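Side-chain contacts in TRAP dicarboxylate transporter-DctP subunit (Desulfovibrio desulfuricans subsp. desulfuricans, PDB 4NHB), which probably serves as the periplasmic solute-binding component of a TRAP transport system and binds sn-glycerol-3-phosphate: residues P109-N114 / A322-A327; D113-A118 / M272-D277; R120-K125 / D268-V273; G199-G204 / L219-I224; D215-K220 / A282-N287. All coordinates share one frame; numbering follows the deposited sequence.

Contact 1 (P109-N114 / A322-A327)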
# COMPACT_ATOMS: atom_id res chain seq x y z
N PRO A 109 -4.23 11.19 3.21
CA PRO A 109 -5.50 11.27 2.50
C PRO A 109 -5.62 12.57 1.71
O PRO A 109 -5.14 13.59 2.17
CB PRO A 109 -6.54 11.19 3.61
CG PRO A 109 -5.85 10.43 4.72
CD PRO A 109 -4.42 10.86 4.64
N MET A 110 -6.23 12.52 0.54
CA MET A 110 -6.50 13.73 -0.23
C MET A 110 -5.25 14.47 -0.67
O MET A 110 -5.29 15.68 -0.86
CB MET A 110 -7.32 14.71 0.62
CG MET A 110 -8.54 14.12 1.24
SD MET A 110 -9.56 13.36 -0.03
CE MET A 110 -9.46 14.55 -1.37
N LEU A 111 -4.13 13.79 -0.80
CA LEU A 111 -2.90 14.53 -1.09
C LEU A 111 -2.58 14.61 -2.59
O LEU A 111 -2.10 15.65 -3.07
CB LEU A 111 -1.73 13.94 -0.34
CG LEU A 111 -0.42 14.71 -0.59
CD1 LEU A 111 -0.50 16.18 -0.13
CD2 LEU A 111 0.74 14.01 0.06
N PHE A 112 -2.84 13.52 -3.32
CA PHE A 112 -2.50 13.45 -4.74
C PHE A 112 -3.70 13.53 -5.66
O PHE A 112 -4.71 12.90 -5.42
CB PHE A 112 -1.73 12.15 -5.03
CG PHE A 112 -0.49 12.02 -4.20
CD1 PHE A 112 0.54 12.96 -4.34
CD2 PHE A 112 -0.36 11.01 -3.26
CE1 PHE A 112 1.69 12.89 -3.57
CE2 PHE A 112 0.80 10.92 -2.49
CZ PHE A 112 1.83 11.87 -2.65
N ASP A 113 -3.53 14.22 -6.77
CA ASP A 113 -4.62 14.55 -7.67
C ASP A 113 -4.93 13.31 -8.54
O ASP A 113 -6.08 13.09 -8.94
CB ASP A 113 -4.22 15.71 -8.57
CG ASP A 113 -4.13 17.05 -7.85
OD1 ASP A 113 -4.76 17.22 -6.80
OD2 ASP A 113 -3.44 17.95 -8.36
N ASN A 114 -3.89 12.52 -8.80
CA ASN A 114 -3.96 11.33 -9.63
C ASN A 114 -2.65 10.52 -9.47
O ASN A 114 -1.73 10.94 -8.77
CB ASN A 114 -4.15 11.74 -11.06
CG ASN A 114 -3.24 12.86 -11.46
OD1 ASN A 114 -2.02 12.74 -11.38
ND2 ASN A 114 -3.83 13.98 -11.87
N ALA A 322 6.78 20.06 5.73
CA ALA A 322 7.73 20.05 4.63
C ALA A 322 7.34 18.94 3.67
O ALA A 322 7.41 19.09 2.45
CB ALA A 322 9.14 19.82 5.15
N ILE A 323 6.93 17.82 4.24
CA ILE A 323 6.53 16.69 3.45
C ILE A 323 5.34 17.09 2.59
O ILE A 323 5.34 16.86 1.39
CB ILE A 323 6.25 15.45 4.35
CG1 ILE A 323 7.57 14.96 4.96
CG2 ILE A 323 5.59 14.29 3.54
CD1 ILE A 323 7.41 13.96 6.05
N LEU A 324 4.32 17.68 3.21
CA LEU A 324 3.13 18.11 2.50
C LEU A 324 3.50 19.11 1.40
O LEU A 324 3.03 19.02 0.26
CB LEU A 324 2.15 18.77 3.49
CG LEU A 324 1.56 17.88 4.59
CD1 LEU A 324 0.76 18.70 5.56
CD2 LEU A 324 0.69 16.84 3.97
N ASP A 325 4.33 20.07 1.77
CA ASP A 325 4.80 21.08 0.82
C ASP A 325 5.47 20.45 -0.40
O ASP A 325 5.28 20.93 -1.53
CB ASP A 325 5.80 22.04 1.49
CG ASP A 325 5.13 23.07 2.39
OD1 ASP A 325 3.90 23.25 2.35
OD2 ASP A 325 5.87 23.71 3.16
N SER A 326 6.29 19.41 -0.19
CA SER A 326 6.99 18.78 -1.31
C SER A 326 6.00 18.11 -2.24
O SER A 326 6.16 18.16 -3.46
CB SER A 326 8.06 17.77 -0.86
OG SER A 326 7.52 16.69 -0.11
N ALA A 327 4.97 17.48 -1.68
CA ALA A 327 3.98 16.80 -2.51
C ALA A 327 3.26 17.82 -3.35
O ALA A 327 3.04 17.60 -4.55
CB ALA A 327 2.98 16.05 -1.66

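Contact 2 (D113-A118 / M272-D277)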
# COMPACT_ATOMS: atom_id res chain seq x y z
N ASP A 113 -3.53 14.22 -6.77
CA ASP A 113 -4.62 14.55 -7.67
C ASP A 113 -4.93 13.31 -8.54
O ASP A 113 -6.08 13.09 -8.94
CB ASP A 113 -4.22 15.71 -8.57
CG ASP A 113 -4.13 17.05 -7.85
OD1 ASP A 113 -4.76 17.22 -6.80
OD2 ASP A 113 -3.44 17.95 -8.36
N ASN A 114 -3.89 12.52 -8.80
CA ASN A 114 -3.96 11.33 -9.63
C ASN A 114 -2.65 10.52 -9.47
O ASN A 114 -1.73 10.94 -8.77
CB ASN A 114 -4.15 11.74 -11.06
CG ASN A 114 -3.24 12.86 -11.46
OD1 ASN A 114 -2.02 12.74 -11.38
ND2 ASN A 114 -3.83 13.98 -11.87
N LEU A 115 -2.57 9.38 -10.14
CA LEU A 115 -1.40 8.56 -10.05
C LEU A 115 -0.13 9.28 -10.50
O LEU A 115 0.93 9.03 -9.93
CB LEU A 115 -1.55 7.30 -10.89
CG LEU A 115 -2.30 6.13 -10.29
CD1 LEU A 115 -2.36 5.03 -11.36
CD2 LEU A 115 -1.60 5.62 -9.03
N ASP A 116 -0.22 10.12 -11.54
CA ASP A 116 0.97 10.73 -12.10
C ASP A 116 1.58 11.71 -11.11
O ASP A 116 2.79 11.78 -10.97
CB ASP A 116 0.67 11.44 -13.42
CG ASP A 116 0.37 10.47 -14.56
OD1 ASP A 116 0.96 9.38 -14.59
OD2 ASP A 116 -0.45 10.83 -15.43
N HIS A 117 0.70 12.43 -10.39
CA HIS A 117 1.12 13.33 -9.33
C HIS A 117 1.85 12.50 -8.28
O HIS A 117 2.97 12.84 -7.87
CB HIS A 117 -0.11 14.07 -8.73
CG HIS A 117 0.23 15.02 -7.62
ND1 HIS A 117 -0.72 15.73 -6.92
CD2 HIS A 117 1.43 15.39 -7.10
CE1 HIS A 117 -0.12 16.48 -6.01
NE2 HIS A 117 1.18 16.29 -6.10
N ALA A 118 1.23 11.42 -7.81
CA ALA A 118 1.80 10.63 -6.74
C ALA A 118 3.13 10.06 -7.19
O ALA A 118 4.05 9.97 -6.40
CB ALA A 118 0.86 9.51 -6.32
N MET A 272 0.91 -0.28 -14.62
CA MET A 272 -0.19 -1.21 -14.84
C MET A 272 -1.46 -0.96 -14.04
O MET A 272 -2.48 -1.52 -14.35
CB MET A 272 0.25 -2.65 -14.60
CG MET A 272 0.68 -2.94 -13.22
SD MET A 272 1.30 -4.63 -13.06
CE MET A 272 2.86 -4.59 -13.91
N VAL A 273 -1.41 -0.12 -13.02
CA VAL A 273 -2.54 0.02 -12.13
C VAL A 273 -3.69 0.76 -12.80
O VAL A 273 -4.81 0.33 -12.73
CB VAL A 273 -2.13 0.74 -10.83
CG1 VAL A 273 -3.37 1.15 -10.04
CG2 VAL A 273 -1.26 -0.15 -10.02
N ALA A 274 -3.42 1.86 -13.50
CA ALA A 274 -4.48 2.58 -14.19
C ALA A 274 -5.32 1.69 -15.12
O ALA A 274 -6.54 1.72 -15.06
CB ALA A 274 -3.91 3.72 -14.98
N ASP A 275 -4.65 0.94 -15.99
CA ASP A 275 -5.33 0.05 -16.95
C ASP A 275 -6.14 -0.98 -16.21
O ASP A 275 -7.24 -1.34 -16.62
CB ASP A 275 -4.34 -0.68 -17.83
CG ASP A 275 -3.69 0.23 -18.86
OD1 ASP A 275 -4.30 1.27 -19.22
OD2 ASP A 275 -2.57 -0.10 -19.31
N GLY A 276 -5.57 -1.49 -15.13
CA GLY A 276 -6.24 -2.53 -14.36
C GLY A 276 -7.49 -2.04 -13.65
O GLY A 276 -8.47 -2.76 -13.53
N ASP A 277 -7.45 -0.81 -13.18
CA ASP A 277 -8.63 -0.24 -12.50
C ASP A 277 -9.77 -0.05 -13.49
O ASP A 277 -10.92 -0.17 -13.11
CB ASP A 277 -8.27 1.08 -11.83
CG ASP A 277 -7.70 0.90 -10.45
OD1 ASP A 277 -7.33 -0.23 -10.06
OD2 ASP A 277 -7.59 1.88 -9.72

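Contact 3 (R120-K125 / D268-V273)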
# COMPACT_ATOMS: atom_id res chain seq x y z
N ARG A 120 5.39 11.34 -9.41
CA ARG A 120 6.37 12.41 -9.31
C ARG A 120 6.84 12.58 -7.87
O ARG A 120 8.03 12.66 -7.61
CB ARG A 120 5.82 13.73 -9.84
CG ARG A 120 5.56 13.72 -11.33
CD ARG A 120 5.27 15.11 -11.89
NE ARG A 120 4.03 15.74 -11.40
CZ ARG A 120 2.82 15.53 -11.90
NH1 ARG A 120 2.62 14.67 -12.89
NH2 ARG A 120 1.78 16.18 -11.40
N ALA A 121 5.91 12.63 -6.92
CA ALA A 121 6.30 12.82 -5.51
C ALA A 121 7.07 11.63 -4.98
O ALA A 121 8.06 11.77 -4.25
CB ALA A 121 5.06 13.07 -4.63
N MET A 122 6.62 10.44 -5.33
CA MET A 122 7.21 9.26 -4.74
C MET A 122 8.59 8.94 -5.33
O MET A 122 9.39 8.23 -4.71
CB MET A 122 6.29 8.06 -4.91
CG MET A 122 5.02 8.16 -4.08
SD MET A 122 5.39 8.08 -2.33
CE MET A 122 4.25 9.29 -1.69
N GLU A 123 8.89 9.46 -6.51
CA GLU A 123 10.21 9.26 -7.11
C GLU A 123 11.07 10.50 -6.90
O GLU A 123 12.17 10.63 -7.46
CB GLU A 123 10.07 8.98 -8.62
CG GLU A 123 9.45 7.62 -8.92
CD GLU A 123 9.28 7.33 -10.41
OE1 GLU A 123 9.51 8.24 -11.27
OE2 GLU A 123 8.92 6.18 -10.72
N GLY A 124 10.53 11.44 -6.11
CA GLY A 124 11.14 12.73 -5.93
C GLY A 124 11.37 13.00 -4.46
O GLY A 124 11.63 12.08 -3.66
N LYS A 125 11.24 14.27 -4.10
CA LYS A 125 11.68 14.75 -2.81
C LYS A 125 10.73 14.27 -1.69
O LYS A 125 11.14 14.16 -0.54
CB LYS A 125 11.74 16.28 -2.83
CG LYS A 125 12.42 16.92 -1.61
CD LYS A 125 13.95 16.71 -1.61
CE LYS A 125 14.64 17.39 -0.41
NZ LYS A 125 14.04 18.72 -0.11
N ASP A 268 7.18 -0.79 -13.49
CA ASP A 268 6.22 -1.66 -14.16
C ASP A 268 4.85 -1.55 -13.49
O ASP A 268 3.82 -1.48 -14.16
CB ASP A 268 6.69 -3.11 -14.08
CG ASP A 268 7.88 -3.40 -15.02
OD1 ASP A 268 8.19 -2.58 -15.89
OD2 ASP A 268 8.49 -4.47 -14.88
N VAL A 269 4.84 -1.54 -12.16
CA VAL A 269 3.58 -1.52 -11.40
C VAL A 269 2.87 -0.16 -11.58
O VAL A 269 1.61 -0.11 -11.77
CB VAL A 269 3.82 -1.79 -9.92
CG1 VAL A 269 2.53 -1.61 -9.15
CG2 VAL A 269 4.42 -3.20 -9.69
N TRP A 270 3.63 0.94 -11.50
CA TRP A 270 3.05 2.29 -11.73
C TRP A 270 2.31 2.28 -13.06
O TRP A 270 1.26 2.88 -13.22
CB TRP A 270 4.10 3.40 -11.82
CG TRP A 270 4.58 3.87 -10.52
CD1 TRP A 270 5.78 3.57 -9.94
CD2 TRP A 270 3.90 4.73 -9.61
NE1 TRP A 270 5.88 4.17 -8.71
CE2 TRP A 270 4.74 4.90 -8.48
CE3 TRP A 270 2.66 5.37 -9.64
CZ2 TRP A 270 4.37 5.67 -7.38
CZ3 TRP A 270 2.30 6.14 -8.55
CH2 TRP A 270 3.15 6.29 -7.43
N ALA A 271 2.93 1.61 -14.03
CA ALA A 271 2.38 1.57 -15.38
C ALA A 271 1.23 0.60 -15.59
O ALA A 271 0.61 0.67 -16.63
CB ALA A 271 3.49 1.31 -16.39
N MET A 272 0.91 -0.28 -14.62
CA MET A 272 -0.19 -1.21 -14.84
C MET A 272 -1.46 -0.96 -14.04
O MET A 272 -2.48 -1.52 -14.35
CB MET A 272 0.25 -2.65 -14.60
CG MET A 272 0.68 -2.94 -13.22
SD MET A 272 1.30 -4.63 -13.06
CE MET A 272 2.86 -4.59 -13.91
N VAL A 273 -1.41 -0.12 -13.02
CA VAL A 273 -2.54 0.02 -12.13
C VAL A 273 -3.69 0.76 -12.80
O VAL A 273 -4.81 0.33 -12.73
CB VAL A 273 -2.13 0.74 -10.83
CG1 VAL A 273 -3.37 1.15 -10.04
CG2 VAL A 273 -1.26 -0.15 -10.02

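Contact 4 (G199-G204 / L219-I224)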
# COMPACT_ATOMS: atom_id res chain seq x y z
N GLY A 199 -12.61 -14.04 5.47
CA GLY A 199 -13.47 -14.61 6.50
C GLY A 199 -14.48 -13.60 7.05
O GLY A 199 -15.64 -13.94 7.34
N ALA A 200 -14.06 -12.34 7.21
CA ALA A 200 -14.93 -11.35 7.84
C ALA A 200 -16.13 -11.10 6.94
O ALA A 200 -17.29 -11.03 7.40
CB ALA A 200 -14.17 -10.08 8.09
N LEU A 201 -15.85 -10.96 5.65
CA LEU A 201 -16.91 -10.89 4.65
C LEU A 201 -17.82 -12.10 4.71
O LEU A 201 -19.05 -11.97 4.83
CB LEU A 201 -16.30 -10.78 3.24
CG LEU A 201 -15.78 -9.37 2.94
CD1 LEU A 201 -15.05 -9.39 1.60
CD2 LEU A 201 -16.92 -8.32 2.95
N ASP A 202 -17.22 -13.29 4.63
CA ASP A 202 -17.99 -14.56 4.67
C ASP A 202 -18.82 -14.71 5.95
O ASP A 202 -19.89 -15.32 5.90
CB ASP A 202 -17.09 -15.80 4.61
CG ASP A 202 -16.52 -16.05 3.22
OD1 ASP A 202 -17.02 -15.48 2.23
OD2 ASP A 202 -15.56 -16.83 3.15
N GLN A 203 -18.31 -14.18 7.06
CA GLN A 203 -18.96 -14.29 8.36
C GLN A 203 -20.22 -13.40 8.50
O GLN A 203 -21.10 -13.70 9.28
CB GLN A 203 -17.99 -13.97 9.49
CG GLN A 203 -17.03 -15.10 9.86
CD GLN A 203 -15.94 -14.65 10.83
OE1 GLN A 203 -15.85 -13.47 11.21
NE2 GLN A 203 -15.10 -15.59 11.24
N GLY A 204 -20.28 -12.29 7.78
CA GLY A 204 -21.55 -11.60 7.58
C GLY A 204 -21.97 -10.52 8.57
O GLY A 204 -23.11 -10.03 8.48
N LEU A 219 -10.39 -10.42 -4.27
CA LEU A 219 -11.11 -11.19 -3.25
C LEU A 219 -12.58 -11.41 -3.60
O LEU A 219 -13.34 -11.98 -2.81
CB LEU A 219 -10.99 -10.51 -1.88
CG LEU A 219 -9.71 -10.80 -1.06
CD1 LEU A 219 -8.42 -10.40 -1.82
CD2 LEU A 219 -9.79 -10.07 0.27
N LYS A 220 -12.95 -10.97 -4.79
CA LYS A 220 -14.32 -11.06 -5.27
C LYS A 220 -15.31 -10.51 -4.23
O LYS A 220 -16.34 -11.12 -3.93
CB LYS A 220 -14.66 -12.49 -5.67
CG LYS A 220 -13.76 -13.03 -6.79
CD LYS A 220 -14.17 -14.43 -7.23
CE LYS A 220 -13.18 -15.00 -8.24
NZ LYS A 220 -11.81 -15.16 -7.68
N MET A 221 -14.98 -9.35 -3.70
CA MET A 221 -15.77 -8.72 -2.64
C MET A 221 -17.17 -8.38 -3.13
O MET A 221 -18.13 -8.40 -2.34
CB MET A 221 -15.07 -7.47 -2.16
CG MET A 221 -13.66 -7.70 -1.51
SD MET A 221 -13.18 -6.19 -0.63
CE MET A 221 -11.43 -6.44 -0.18
N TYR A 222 -17.29 -8.09 -4.43
CA TYR A 222 -18.55 -7.61 -5.02
C TYR A 222 -19.64 -8.68 -5.03
O TYR A 222 -20.80 -8.35 -5.15
CB TYR A 222 -18.31 -7.06 -6.44
CG TYR A 222 -17.59 -8.02 -7.34
CD1 TYR A 222 -18.29 -9.02 -8.01
CD2 TYR A 222 -16.21 -7.94 -7.53
CE1 TYR A 222 -17.66 -9.91 -8.83
CE2 TYR A 222 -15.57 -8.83 -8.35
CZ TYR A 222 -16.30 -9.82 -9.00
OH TYR A 222 -15.69 -10.74 -9.83
N GLU A 223 -19.26 -9.94 -4.84
CA GLU A 223 -20.20 -11.04 -4.65
C GLU A 223 -20.96 -10.98 -3.32
O GLU A 223 -22.00 -11.62 -3.17
CB GLU A 223 -19.45 -12.38 -4.71
CG GLU A 223 -19.10 -12.83 -6.13
CD GLU A 223 -18.32 -14.12 -6.18
OE1 GLU A 223 -17.95 -14.67 -5.11
OE2 GLU A 223 -18.05 -14.59 -7.30
N ILE A 224 -20.42 -10.26 -2.35
CA ILE A 224 -21.00 -10.17 -1.01
C ILE A 224 -21.41 -8.72 -0.72
O ILE A 224 -22.46 -8.46 -0.14
CB ILE A 224 -19.99 -10.70 0.04
CG1 ILE A 224 -19.78 -12.19 -0.17
CG2 ILE A 224 -20.46 -10.45 1.45
CD1 ILE A 224 -18.58 -12.76 0.54

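Contact 5 (D215-K220 / A282-N287)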
# COMPACT_ATOMS: atom_id res chain seq x y z
N ASP A 215 -7.84 -5.21 -4.97
CA ASP A 215 -8.17 -6.07 -3.84
C ASP A 215 -9.65 -6.44 -3.87
O ASP A 215 -10.03 -7.60 -3.63
CB ASP A 215 -7.77 -5.37 -2.52
CG ASP A 215 -6.27 -5.37 -2.28
OD1 ASP A 215 -5.56 -6.08 -3.04
OD2 ASP A 215 -5.82 -4.64 -1.33
N ILE A 216 -10.50 -5.48 -4.23
CA ILE A 216 -11.92 -5.75 -4.32
C ILE A 216 -12.20 -6.84 -5.34
O ILE A 216 -13.00 -7.72 -5.07
CB ILE A 216 -12.70 -4.49 -4.68
CG1 ILE A 216 -12.70 -3.53 -3.51
CG2 ILE A 216 -14.10 -4.84 -5.12
CD1 ILE A 216 -13.06 -2.11 -3.90
N VAL A 217 -11.53 -6.80 -6.50
CA VAL A 217 -11.75 -7.82 -7.51
C VAL A 217 -11.05 -9.13 -7.15
O VAL A 217 -11.62 -10.21 -7.31
CB VAL A 217 -11.29 -7.34 -8.90
CG1 VAL A 217 -11.05 -8.52 -9.85
CG2 VAL A 217 -12.33 -6.37 -9.44
N SER A 218 -9.83 -9.03 -6.67
CA SER A 218 -9.07 -10.19 -6.30
C SER A 218 -9.78 -11.05 -5.27
O SER A 218 -9.78 -12.28 -5.41
CB SER A 218 -7.68 -9.80 -5.79
OG SER A 218 -7.02 -10.96 -5.39
N LEU A 219 -10.39 -10.42 -4.27
CA LEU A 219 -11.11 -11.19 -3.25
C LEU A 219 -12.58 -11.41 -3.60
O LEU A 219 -13.34 -11.98 -2.81
CB LEU A 219 -10.99 -10.51 -1.88
CG LEU A 219 -9.71 -10.80 -1.06
CD1 LEU A 219 -8.42 -10.40 -1.82
CD2 LEU A 219 -9.79 -10.07 0.27
N LYS A 220 -12.95 -10.97 -4.79
CA LYS A 220 -14.32 -11.06 -5.27
C LYS A 220 -15.31 -10.51 -4.23
O LYS A 220 -16.34 -11.12 -3.93
CB LYS A 220 -14.66 -12.49 -5.67
CG LYS A 220 -13.76 -13.03 -6.79
CD LYS A 220 -14.17 -14.43 -7.23
CE LYS A 220 -13.18 -15.00 -8.24
NZ LYS A 220 -11.81 -15.16 -7.68
N ALA A 282 -15.06 -2.18 -15.07
CA ALA A 282 -15.91 -2.83 -16.04
C ALA A 282 -16.42 -4.11 -15.39
O ALA A 282 -17.62 -4.29 -15.25
CB ALA A 282 -15.13 -3.13 -17.31
N THR A 283 -15.48 -4.94 -14.94
CA THR A 283 -15.79 -6.24 -14.35
C THR A 283 -16.88 -6.17 -13.28
O THR A 283 -17.79 -6.99 -13.26
CB THR A 283 -14.53 -6.88 -13.74
OG1 THR A 283 -13.54 -7.07 -14.75
CG2 THR A 283 -14.85 -8.20 -13.11
N ILE A 284 -16.77 -5.20 -12.38
CA ILE A 284 -17.80 -5.00 -11.37
C ILE A 284 -19.16 -4.81 -12.02
O ILE A 284 -20.13 -5.46 -11.65
CB ILE A 284 -17.44 -3.83 -10.46
CG1 ILE A 284 -16.18 -4.20 -9.66
CG2 ILE A 284 -18.52 -3.55 -9.48
CD1 ILE A 284 -15.72 -3.14 -8.75
N LEU A 285 -19.22 -3.95 -13.04
CA LEU A 285 -20.49 -3.58 -13.67
C LEU A 285 -21.07 -4.72 -14.49
O LEU A 285 -22.29 -4.79 -14.68
CB LEU A 285 -20.32 -2.36 -14.56
CG LEU A 285 -20.02 -1.03 -13.86
CD1 LEU A 285 -19.98 0.08 -14.88
CD2 LEU A 285 -21.03 -0.74 -12.78
N ALA A 286 -20.20 -5.60 -14.98
CA ALA A 286 -20.63 -6.81 -15.67
C ALA A 286 -21.24 -7.88 -14.74
O ALA A 286 -22.09 -8.66 -15.16
CB ALA A 286 -19.44 -7.41 -16.44
N ASN A 287 -20.82 -7.91 -13.48
CA ASN A 287 -21.15 -9.01 -12.58
C ASN A 287 -22.03 -8.61 -11.41
O ASN A 287 -21.70 -8.87 -10.24
CB ASN A 287 -19.87 -9.64 -12.06
CG ASN A 287 -19.09 -10.36 -13.14
OD1 ASN A 287 -19.65 -11.16 -13.90
ND2 ASN A 287 -17.80 -10.09 -13.21

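Contact 1 (P109-N114 / A322-A327)
The C-terminal helix 320-329 packs onto the loop ahead of helix 115-122 through one small methyl, Ala327 CB, against which Leu111 and Phe112 lie side by side. Leu111 does most of the work. With CG opposite the backbone N (chi1 -179°), the isopropyl fork is carried to the helix, both branches on the alanine: CD2 is 3.5 Å from Ala327 CB, shorter than a usual carbon-carbon contact, and CD1 is 3.8 Å from that same Ala327 CB. One turn earlier, Leu324 adds a looser touch, its CD2 standing 4.3 Å from Leu111 CD1. The Phe112 ring reaches the methyl obliquely, with CE1 3.9 Å from Ala327 CB. Leucine and phenylalanine also brace each other, since Leu111 CG sits 4.0 Å above the plane of the Phe112 ring, over its centre.

This illustrates how a terminal helix is fastened to a type II periplasmic binding fold of the TRAP family: a non-regular loop supplies large apolar groups, and the helix supplies an alanine that allows close approach. Phe112 also lies in an edge-to-face pairing with His117 and touches helix 115-122, while its side chain stays about 12 Å from the bound sn-glycerol-3-phosphate.

On the helix side, the Ser326 hydroxyl is held twice. Ser326 OG donates to Ile323 O at 2.7 Å, tilted 23° from the carbonyl plane, and that oxygen also accepts the regular helical bond from Ala327 N; Ser326 OG is hydrogen-bonded to Thr126 OG1 as well, linking the helix to helix 125-131.

Contact 2 (D113-A118 / M272-D277)
Leu115 and Ala274 bring the two backbones closest, their CA atoms 7.9 Å apart, where the first turn of helix 115-122 faces a kinked part of the long helix 252-286. At the kink the regular i to i-4 ladder is interrupted at the backbone N atoms of Met272 and Asp275, Met272 N bonding to Val269 O instead. On the other segment the helix starts cleanly: Asn114 is the N-cap, and its OD1 accepts from His117 N at 2.9 Å, the donor lying nearly along the C=O axis (164°).

A single leucine branch bridges the gap. Leu115 CG stands opposite the carbonyl carbon (chi1 -83°), and the extended second torsion carries CD1 out to the far helix, where it settles beside Ala274 N at 4.0 Å. From that position Leu115 CD1 is 4.2 Å from Ala274 CB and likewise 4.2 Å from Val273 CG1, a shallow apolar contact that is partly open to solvent.

On the side of helix 115-122 turned from this contact, the imidazole of His117 is gripped at both nitrogens. Asp113 N donates to His117 ND1 across 3.2 Å, with the donor 26° out of the ring plane, and NE2 is hydrogen-bonded to Ala327 O of the C-terminal helix. Such a pattern is consistent with a neutral ring whose rotation is fixed.

In TRAP solute-binding proteins a long helix of this kind runs across both lobes. Here Leu115 helps seat it: besides Val273 and Ala274, the leucine touches Trp270 one turn back, Leu235 of strand 235-243 and Pro147 of strand 146-155, and Val273 rests on that same proline.

Contact 3 (R120-K125 / D268-V273)
Met122 and Trp270 form the close half of this contact, whereas Glu123 passes the same indole at longer range on the exposed side. In the buried half, Met122 CB comes 3.9 Å from Trp270 CZ2, and Met122 CG follows at 4.2 Å from the same CZ2 atom. The two side chains cross at about a right angle, and the approach to the ring is oblique. Bends at chi2 (-66°) and chi3 then swing the thioether away from helix 252-286, so the indole meets the root of the methionine; the terminal methyl packs on Phe112, and the side chain also touches Leu106.

The contact is a worked example of a large aromatic filling the gap between two helices whose backbones stay well apart: the nearest CA atoms, those of Met122 and Trp270, are separated by 10.7 Å. Trp270 projects from the long helix characteristic of TRAP solute-binding proteins, and its NE1 is hydrogen-bonded to Ala145 O, which should restrict the rotation of the indole. Ala118 and the Arg119 side chain of helix 115-122 also touch the indole.

On the solvent side, the extended Glu123 chain runs alongside the indole in the opposite direction. Its OE2 lies 4.2 Å from Trp270 CD1, with carboxylate and ring planes 79° apart. That oxygen takes its main partner from Arg119 NE in a salt bridge; Lys263 adds a long, weak ion pair, and Asp267 brings a like charge close by.

Contact 4 (G199-G204 / L219-I224)
A first torsion of -66° sets Ile224 CG1 opposite its carbonyl carbon, and a nearly straight second one (165°) drives CD1 toward helix 197-203, where it meets Leu201 and Asp202. Leu201 reaches back with its own CG on the backbone N side (chi1 -77°), sending CD1 to Met221. The receiving segment is the exit from helix 213-218, closed by a Schellman motif: Lys220 takes positive phi, two bonds return into the last turn, and the 3-10 turn 221-223 follows at once. Beyond the motif, Met221 and Ile224 both touch helix 197-203.

Leu201 is thereby held from two places. Its CD1 meets Met221 CG at 3.8 Å, the two side chains crossing at about a right angle, while its CB lies 4.1 Å from Ile224 CD1. Ile224 uses its other branch too, CG2 resting 4.0 Å from Leu201 O. Extended beyond CG, the methionine passes inward; its side chain is about 7 Å from the bound sn-glycerol-3-phosphate and about 6 Å from that of Arg171, one of the residues binding it, so it probably belongs to the second shell of the pocket.

Toward the surface the chemistry changes. Asp202 CB points away from the turn, yet the carboxylate folds back, crossing the isoleucine at roughly a right angle, and Asp202 OD1 comes to 3.6 Å from the methyl carbon Ile224 CD1.

Contact 5 (D215-K220 / A282-N287)
Ile284, on the last turns of the long helix 252-286, reaches step by step to Val217 and Ile216 on helix 213-218. Its CB stays back at 5.8 Å from Val217 CG2. The next atom, Ile284 CG1, lies opposite the carbonyl carbon (chi1 -66°) and makes the first contact, 4.4 Å from that same Val217 methyl, CG2. With chi2 fully extended (179°) the chain keeps its course, and the tip, Ile284 CD1, stops 4.3 Å from Ile216 CG2. The remaining branch, Ile284 CG2, heads away from both partners. The preceding residue, Thr283, stands farther off: its methyl CG2 is 4.8 Å from Val217 CG2, while its OG1 is hydrogen-bonded to Lys279 O within its own helix.

Two helix ends thus meet through beta-branched residues, with CA atoms of Val217 and Ile284 7.7 Å apart. The principle at work is a helix with two different faces. Asp215, at the start of 215-220, forms a salt bridge with Lys37, a residue that binds sn-glycerol-3-phosphate, whereas Ile216 and Val217 turn to the long helix; Ile216 also packs on Met221.

Each close pair linking the segments is carbon to carbon, without directional bonds. The fit therefore rests on apolar burial and shape, with nothing across the segments to fix a direction.

How the contacts relate
Two clusters emerge. Contacts 1, 2 and 3 gather round helix 115-122 and touch one another: Phe112 of contact 1 packs on Ala118 of contact 2 and Ala121 of contact 3, and contacts 2 and 3 hold helices 115-122 and 252-286 together at two levels along their length. Contacts 4 and 5 form the second cluster, sharing Leu219 and Lys220 at the end of helix 213-218. Helix 252-286 runs between the clusters, serving contacts 2, 3 and 5. Contacts 1 and 5 are buried and purely aliphatic or aromatic across their segments; contact 3 is buried with an acidic rim; contacts 2 and 4 are partly exposed, contact 4 with an acidic group at its rim.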